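YuaD protein (Bacillus subtilis, PDB 1ORU) is of unknown function but carries a MOSC domain, a family generally linked to molybdenum and pyridoxal phosphate binding, and may take part in metal-sulfur cluster biosynthesis. Local coordinates at residues L46-G51 with I63-Q68. Numbering follows the deposited sequence.
With SO4 (sulfate ion), chain C.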
ATOM      1  N   LEU A  46       5.787 -12.687   5.637  1.00 25.76           N
ATOM      2  CA  LEU A  46       4.601 -12.497   4.812  1.00 26.25           C
ATOM      3  C   LEU A  46       3.465 -11.982   5.688  1.00 25.53           C
ATOM      4  O   LEU A  46       2.644 -11.178   5.251  1.00 24.24           O
ATOM      5  CB  LEU A  46       4.188 -13.834   4.178  1.00 28.59           C
ATOM      6  CG  LEU A  46       2.836 -13.907   3.457  1.00 29.45           C
ATOM      7  CD1 LEU A  46       2.879 -13.056   2.197  1.00 30.55           C
ATOM      8  CD2 LEU A  46       2.512 -15.354   3.111  1.00 28.51           C
ATOM      9  N   THR A  47       3.427 -12.445   6.934  1.00 24.58           N
ATOM     10  CA  THR A  47       2.370 -12.048   7.846  1.00 23.58           C
ATOM     11  C   THR A  47       2.871 -11.468   9.161  1.00 23.79           C
ATOM     12  O   THR A  47       4.065 -11.508   9.467  1.00 23.53           O
ATOM     13  CB  THR A  47       1.465 -13.244   8.181  1.00 24.71           C
ATOM     14  OG1 THR A  47       2.222 -14.221   8.907  1.00 25.51           O
ATOM     15  CG2 THR A  47       0.926 -13.884   6.903  1.00 23.86           C
ATOM     16  N   LYS A  48       1.935 -10.928   9.930  1.00 24.28           N
ATOM     17  CA  LYS A  48       2.221 -10.353  11.236  1.00 24.29           C
ATOM     18  C   LYS A  48       0.945 -10.464  12.064  1.00 25.31           C
ATOM     19  O   LYS A  48      -0.126 -10.764  11.529  1.00 24.23           O
ATOM     20  CB  LYS A  48       2.613  -8.880  11.113  1.00 25.39           C
ATOM     21  CG  LYS A  48       1.505  -7.983  10.584  1.00 27.41           C
ATOM     22  CD  LYS A  48       1.768  -6.524  10.912  1.00 28.27           C
ATOM     23  CE  LYS A  48       1.671  -6.289  12.414  1.00 29.89           C
ATOM     24  NZ  LYS A  48       1.883  -4.867  12.783  1.00 29.48           N
ATOM     25  N   LYS A  49       1.061 -10.237  13.368  1.00 25.26           N
ATOM     26  CA  LYS A  49      -0.099 -10.287  14.248  1.00 26.34           C
ATOM     27  C   LYS A  49      -0.635  -8.868  14.387  1.00 25.76           C
ATOM     28  O   LYS A  49       0.130  -7.924  14.580  1.00 25.52           O
ATOM     29  CB  LYS A  49       0.301 -10.843  15.615  1.00 29.28           C
ATOM     30  CG  LYS A  49       0.850 -12.256  15.550  1.00 32.14           C
ATOM     31  CD  LYS A  49       1.393 -12.706  16.896  1.00 37.76           C
ATOM     32  CE  LYS A  49       2.067 -14.069  16.784  1.00 41.05           C
ATOM     33  NZ  LYS A  49       2.691 -14.502  18.069  1.00 43.37           N
ATOM     34  N   ALA A  50      -1.951  -8.719  14.272  1.00 23.96           N
ATOM     35  CA  ALA A  50      -2.581  -7.409  14.372  1.00 24.16           C
ATOM     36  C   ALA A  50      -2.412  -6.818  15.766  1.00 24.01           C
ATOM     37  O   ALA A  50      -2.392  -7.537  16.765  1.00 24.66           O
ATOM     38  CB  ALA A  50      -4.065  -7.512  14.025  1.00 24.60           C
ATOM     39  N   GLY A  51      -2.293  -5.499  15.822  1.00 23.87           N
ATOM     40  CA  GLY A  51      -2.135  -4.827  17.095  1.00 24.50           C
ATOM     41  C   GLY A  51      -2.841  -3.491  17.080  1.00 25.57           C
ATOM     42  O   GLY A  51      -3.816  -3.302  16.350  1.00 25.76           O
ATOM     43  N   ILE A  63      -2.438 -11.305   9.901  1.00 20.81           N
ATOM     44  CA  ILE A  63      -2.735 -10.508   8.718  1.00 17.69           C
ATOM     45  C   ILE A  63      -1.467 -10.328   7.901  1.00 17.29           C
ATOM     46  O   ILE A  63      -0.367 -10.651   8.354  1.00 18.09           O
ATOM     47  CB  ILE A  63      -3.261  -9.099   9.091  1.00 17.14           C
ATOM     48  CG1 ILE A  63      -2.228  -8.364   9.951  1.00 16.82           C
ATOM     49  CG2 ILE A  63      -4.601  -9.209   9.815  1.00 17.26           C
ATOM     50  CD1 ILE A  63      -2.662  -6.985  10.395  1.00 17.23           C
ATOM     51  N   PHE A  64      -1.628  -9.809   6.690  1.00 15.68           N
ATOM     52  CA  PHE A  64      -0.497  -9.569   5.812  1.00 16.00           C
ATOM     53  C   PHE A  64       0.444  -8.559   6.474  1.00 15.88           C
ATOM     54  O   PHE A  64      -0.012  -7.611   7.110  1.00 17.39           O
ATOM     55  CB  PHE A  64      -0.980  -9.005   4.476  1.00 14.68           C
ATOM     56  CG  PHE A  64       0.131  -8.572   3.581  1.00 17.12           C
ATOM     57  CD1 PHE A  64       0.948  -9.513   2.964  1.00 17.14           C
ATOM     58  CD2 PHE A  64       0.391  -7.220   3.385  1.00 17.52           C
ATOM     59  CE1 PHE A  64       2.015  -9.115   2.162  1.00 18.69           C
ATOM     60  CE2 PHE A  64       1.457  -6.809   2.586  1.00 20.15           C
ATOM     61  CZ  PHE A  64       2.270  -7.761   1.974  1.00 19.03           C
ATOM     62  N   ASN A  65       1.749  -8.757   6.310  1.00 19.00           N
ATOM     63  CA  ASN A  65       2.733  -7.851   6.900  1.00 19.15           C
ATOM     64  C   ASN A  65       3.044  -6.671   5.983  1.00 18.99           C
ATOM     65  O   ASN A  65       3.904  -6.740   5.103  1.00 21.29           O
ATOM     66  CB  ASN A  65       4.015  -8.612   7.242  1.00 20.49           C
ATOM     67  CG  ASN A  65       5.090  -7.710   7.825  1.00 20.41           C
ATOM     68  OD1 ASN A  65       4.796  -6.645   8.370  1.00 22.47           O
ATOM     69  ND2 ASN A  65       6.340  -8.139   7.721  1.00 21.22           N
ATOM     70  N   ARG A  66       2.334  -5.582   6.225  1.00 18.61           N
ATOM     71  CA  ARG A  66       2.453  -4.352   5.459  1.00 18.77           C
ATOM     72  C   ARG A  66       3.635  -3.481   5.899  1.00 19.62           C
ATOM     73  O   ARG A  66       4.176  -2.707   5.113  1.00 19.92           O
ATOM     74  CB  ARG A  66       1.153  -3.577   5.629  1.00 20.30           C
ATOM     75  CG  ARG A  66       1.083  -2.272   4.911  1.00 19.30           C
ATOM     76  CD  ARG A  66      -0.081  -1.464   5.444  1.00 19.25           C
ATOM     77  NE  ARG A  66      -0.360  -0.331   4.575  1.00 18.96           N
ATOM     78  CZ  ARG A  66      -0.889   0.815   4.982  1.00 19.76           C
ATOM     79  NH1 ARG A  66      -1.195   0.986   6.261  1.00 18.65           N
ATOM     80  NH2 ARG A  66      -1.122   1.784   4.105  1.00 16.57           N
ATOM     81  N   ARG A  67       4.027  -3.610   7.161  1.00 18.56           N
ATOM     82  CA  ARG A  67       5.123  -2.822   7.713  1.00 17.73           C
ATOM     83  C   ARG A  67       6.429  -3.619   7.715  1.00 18.05           C
ATOM     84  O   ARG A  67       6.956  -3.977   8.772  1.00 18.25           O
ATOM     85  CB  ARG A  67       4.749  -2.381   9.131  1.00 18.61           C
ATOM     86  CG  ARG A  67       3.501  -1.489   9.181  1.00 18.55           C
ATOM     87  CD  ARG A  67       2.922  -1.404  10.591  1.00 18.95           C
ATOM     88  NE  ARG A  67       3.914  -0.914  11.542  1.00 19.67           N
ATOM     89  CZ  ARG A  67       4.203   0.369  11.738  1.00 21.09           C
ATOM     90  NH1 ARG A  67       3.565   1.311  11.057  1.00 19.42           N
ATOM     91  NH2 ARG A  67       5.161   0.706  12.594  1.00 20.81           N
ATOM     92  N   GLN A  68       6.951  -3.884   6.521  1.00 15.61           N
ATOM     93  CA  GLN A  68       8.179  -4.661   6.363  1.00 15.77           C
ATOM     94  C   GLN A  68       9.466  -3.886   6.602  1.00 15.01           C
ATOM     95  O   GLN A  68      10.412  -4.421   7.169  1.00 16.24           O
ATOM     96  CB  GLN A  68       8.220  -5.278   4.965  1.00 14.27           C
ATOM     97  CG  GLN A  68       7.171  -6.350   4.755  1.00 15.15           C
ATOM     98  CD  GLN A  68       7.045  -6.767   3.303  1.00 14.29           C
ATOM     99  OE1 GLN A  68       7.991  -6.650   2.529  1.00 16.18           O
ATOM    100  NE2 GLN A  68       5.875  -7.272   2.933  1.00 14.71           N
TER
HETATM  101  S   SO4 C 501       3.956  -3.547  15.636  1.00 55.37           S
HETATM  102  O1  SO4 C 501       5.251  -3.875  14.986  1.00 49.03           O
HETATM  103  O2  SO4 C 501       3.454  -2.264  15.095  1.00 48.50           O
HETATM  104  O3  SO4 C 501       2.968  -4.622  15.370  1.00 49.16           O
HETATM  105  O4  SO4 C 501       4.161  -3.434  17.100  1.00 49.76           O
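Strands 47-49 and 62-64, consecutive in the chain, pair as a two-stranded antiparallel hairpin with a long connection, within the MOSC region; K48 and I63 form its hydrogen-bonded pair. K48 N gives its hydrogen to I63 O at 2.8 Å, and I63 N returns one to K48 O at 2.9 Å, each donor almost in line with the acceptor's C=O bond. T47 and F64 follow as the non-hydrogen-bonded pair, their side chains pointing apart. Beyond them N65 N bonds L46 O at 2.8 Å from above the carbonyl plane, while F64 CD1 lies 3.3 Å from the same oxygen. L46 CD1 meets the ring at F64 CE1, 4.0 Å off, the two side chains crossing at about a right angle.

K48 and I63 run side by side on one face of the sheet, CG and CG1 each wedged between the backbone N and C (chi1 64° and 58°), and touch there at 3.8 Å. I63 CD1 reaches on to A50 CB. The K48 chain crosses N65, CD passing OD1, then bends at chi3 (-68°); NZ donates a hydrogen bond to O3 of a sulfate ion (2.8 Å), likely a crystallisation additive, and also forms a salt bridge with E54. An alanine here removes NZ and with it the links to E54 and the sulfate, and would probably loosen the packing on I63 and N65.

Further out, N65 ND2 bonds the carbonyls of H43 and G45, T47 OG1 bonds E62, Q68 NE2 holds N65 O, and R67 NH2 hydrogen-bonds N129 OD1. At the subunit interface F64 makes backbone hydrogen bonds with the second subunit and packs on its I166. With K48 NZ 4.6 Å from R67 NE, the two neighbouring positive charges would probably attract an anion, consistent with the bound sulfate, with E54 partly offsetting them.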